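Glutathione-specific gamma-glutamylcyclotransferase (Saccharomyces cerevisiae S288c, PDB 5HWI) cleaves glutathione, and no other gamma-glutamyl peptide, into 5-oxo-L-proline and the dipeptide Cys-Gly, which a metallodipeptidase then breaks down. Local coordinates at residues Gly7-Gly12 with Val96-Pro101. The protein carries 4 engineered substitutions. Numbering follows the deposited sequence.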
loop_
_atom_site.group_PDB
_atom_site.type_symbol
_atom_site.label_atom_id
_atom_site.label_comp_id
_atom_site.label_asym_id
_atom_site.label_seq_id
_atom_site.Cartn_x
_atom_site.Cartn_y
_atom_site.Cartn_z
ATOM N N GLY A 7 14.207 17.555 0.026
ATOM C CA GLY A 7 13.232 16.824 -0.737
ATOM C C GLY A 7 12.623 15.787 0.183
ATOM O O GLY A 7 13.068 15.607 1.325
ATOM N N ILE A 8 11.606 15.075 -0.330
ATOM C CA ILE A 8 10.924 14.058 0.456
ATOM C C ILE A 8 10.823 12.800 -0.375
ATOM O O ILE A 8 10.612 12.864 -1.590
ATOM C CB ILE A 8 9.525 14.516 0.922
ATOM C CG1 ILE A 8 8.698 15.032 -0.269
ATOM C CG2 ILE A 8 9.642 15.583 2.024
ATOM C CD1 ILE A 8 7.226 15.444 0.057
ATOM N N TRP A 9 10.981 11.647 0.280
ATOM C CA TRP A 9 10.644 10.370 -0.337
ATOM C C TRP A 9 9.300 9.936 0.245
ATOM O O TRP A 9 9.105 9.975 1.479
ATOM C CB TRP A 9 11.690 9.279 -0.054
ATOM C CG TRP A 9 13.021 9.490 -0.768
ATOM C CD1 TRP A 9 14.159 10.120 -0.269
ATOM C CD2 TRP A 9 13.350 9.049 -2.087
ATOM N NE1 TRP A 9 15.142 10.118 -1.226
ATOM C CE2 TRP A 9 14.689 9.446 -2.343
ATOM C CE3 TRP A 9 12.630 8.356 -3.082
ATOM C CZ2 TRP A 9 15.309 9.207 -3.588
ATOM C CZ3 TRP A 9 13.233 8.048 -4.257
ATOM C CH2 TRP A 9 14.565 8.496 -4.542
ATOM N N VAL A 10 8.366 9.653 -0.650
ATOM C CA VAL A 10 6.993 9.250 -0.300
ATOM C C VAL A 10 6.763 7.857 -0.859
ATOM O O VAL A 10 6.924 7.627 -2.066
ATOM C CB VAL A 10 5.955 10.255 -0.867
ATOM C CG1 VAL A 10 4.519 9.817 -0.442
ATOM C CG2 VAL A 10 6.215 11.695 -0.378
ATOM N N LEU A 11 6.319 6.945 0.001
ATOM C CA LEU A 11 6.027 5.567 -0.394
ATOM C C LEU A 11 4.547 5.483 -0.761
ATOM O O LEU A 11 3.701 5.956 0.010
ATOM C CB LEU A 11 6.277 4.655 0.818
ATOM C CG LEU A 11 5.908 3.190 0.645
ATOM C CD1 LEU A 11 6.731 2.572 -0.478
ATOM C CD2 LEU A 11 6.104 2.466 2.030
ATOM N N GLY A 12 4.244 4.898 -1.904
ATOM C CA GLY A 12 2.846 4.586 -2.274
ATOM C C GLY A 12 2.659 3.083 -2.294
ATOM O O GLY A 12 3.503 2.343 -2.823
ATOM N N VAL A 96 8.412 4.123 -4.330
ATOM C CA VAL A 96 8.760 5.337 -3.628
ATOM C C VAL A 96 8.969 6.441 -4.663
ATOM O O VAL A 96 9.566 6.221 -5.735
ATOM C CB VAL A 96 10.003 5.184 -2.705
ATOM C CG1 VAL A 96 9.674 4.271 -1.609
ATOM C CG2 VAL A 96 11.191 4.688 -3.481
ATOM N N TYR A 97 8.473 7.634 -4.344
ATOM C CA TYR A 97 8.619 8.824 -5.176
ATOM C C TYR A 97 9.565 9.812 -4.494
ATOM O O TYR A 97 9.486 9.984 -3.271
ATOM C CB TYR A 97 7.270 9.533 -5.354
ATOM C CG TYR A 97 6.259 8.706 -6.098
ATOM C CD1 TYR A 97 6.188 8.789 -7.454
ATOM C CD2 TYR A 97 5.371 7.846 -5.416
ATOM C CE1 TYR A 97 5.245 8.056 -8.182
ATOM C CE2 TYR A 97 4.441 7.061 -6.134
ATOM C CZ TYR A 97 4.389 7.189 -7.496
ATOM O OH TYR A 97 3.511 6.449 -8.260
ATOM N N TYR A 98 10.432 10.483 -5.270
ATOM C CA TYR A 98 11.191 11.591 -4.724
ATOM C C TYR A 98 10.559 12.881 -5.200
ATOM O O TYR A 98 10.368 13.071 -6.407
ATOM C CB TYR A 98 12.665 11.545 -5.154
ATOM C CG TYR A 98 13.481 12.631 -4.512
ATOM C CD1 TYR A 98 13.804 12.572 -3.129
ATOM C CD2 TYR A 98 13.966 13.714 -5.262
ATOM C CE1 TYR A 98 14.594 13.555 -2.543
ATOM C CE2 TYR A 98 14.752 14.711 -4.676
ATOM C CZ TYR A 98 15.057 14.632 -3.332
ATOM O OH TYR A 98 15.807 15.644 -2.805
ATOM N N ILE A 99 10.227 13.753 -4.259
ATOM C CA ILE A 99 9.786 15.117 -4.551
ATOM C C ILE A 99 10.936 16.053 -4.198
ATOM O O ILE A 99 11.338 16.115 -3.025
ATOM C CB ILE A 99 8.526 15.512 -3.764
ATOM C CG1 ILE A 99 7.568 14.314 -3.606
ATOM C CG2 ILE A 99 7.856 16.748 -4.438
ATOM C CD1 ILE A 99 7.014 13.859 -4.954
ATOM N N PRO A 100 11.473 16.802 -5.147
ATOM C CA PRO A 100 12.614 17.683 -4.853
ATOM C C PRO A 100 12.246 18.831 -3.929
ATOM O O PRO A 100 11.070 19.192 -3.787
ATOM C CB PRO A 100 13.022 18.198 -6.240
ATOM C CG PRO A 100 11.783 17.970 -7.116
ATOM C CD PRO A 100 11.132 16.740 -6.579
ATOM N N PRO A 101 13.241 19.430 -3.275
ATOM C CA PRO A 101 12.959 20.522 -2.313
ATOM C C PRO A 101 12.027 21.626 -2.814
ATOM O O PRO A 101 11.224 22.132 -2.032
ATOM C CB PRO A 101 14.360 21.109 -2.047
ATOM C CG PRO A 101 15.281 20.027 -2.358
ATOM C CD PRO A 101 14.697 19.211 -3.445
#
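One face of the W9 indole is taken by Y98: Y98 CB sits 3.6 Å from the centroid of the six-membered ring, almost on the normal, a CH-pi contact. Over the same face Y98 CD1 reaches W9 CE2 at 3.3 Å. The phenol itself is inclined, its plane at 50° to the five-membered ring, and W9 CG lies in that plane at its edge. Y98 chi1 of -176° turns CG away from the backbone N and lays the ring toward G7, with Y98 OH 3.5 Å from G7 CA. V96 CG2 approaches the benzo part of W9 obliquely, and V96 CG1 meets L11 CD1 at 3.6 Å. The Y97 ring has V10 O near its plane at one edge; farther out, its OH hydrogen-bonds L16 O and R27. On the face shared with Y97, I8 CG1 packs against I99 CB at 3.5 Å, under helix 101-114. Cut back to an alanine, W9 would probably leave Y98 CB and V96 CG2 without the indole they pack on, and the Y98 ring freer to turn. The antiparallel backbones bond through the N-H groups of I8, V10, Y97 and I99, with Y97 N 2.8 Å from V10 O. Strand 155-162 bonds the other side of 8-12 in this ChaC-family sheet; V10, L11 and G12 are substrate-binding residues by similarity, so the pairing probably helps set their backbone in place.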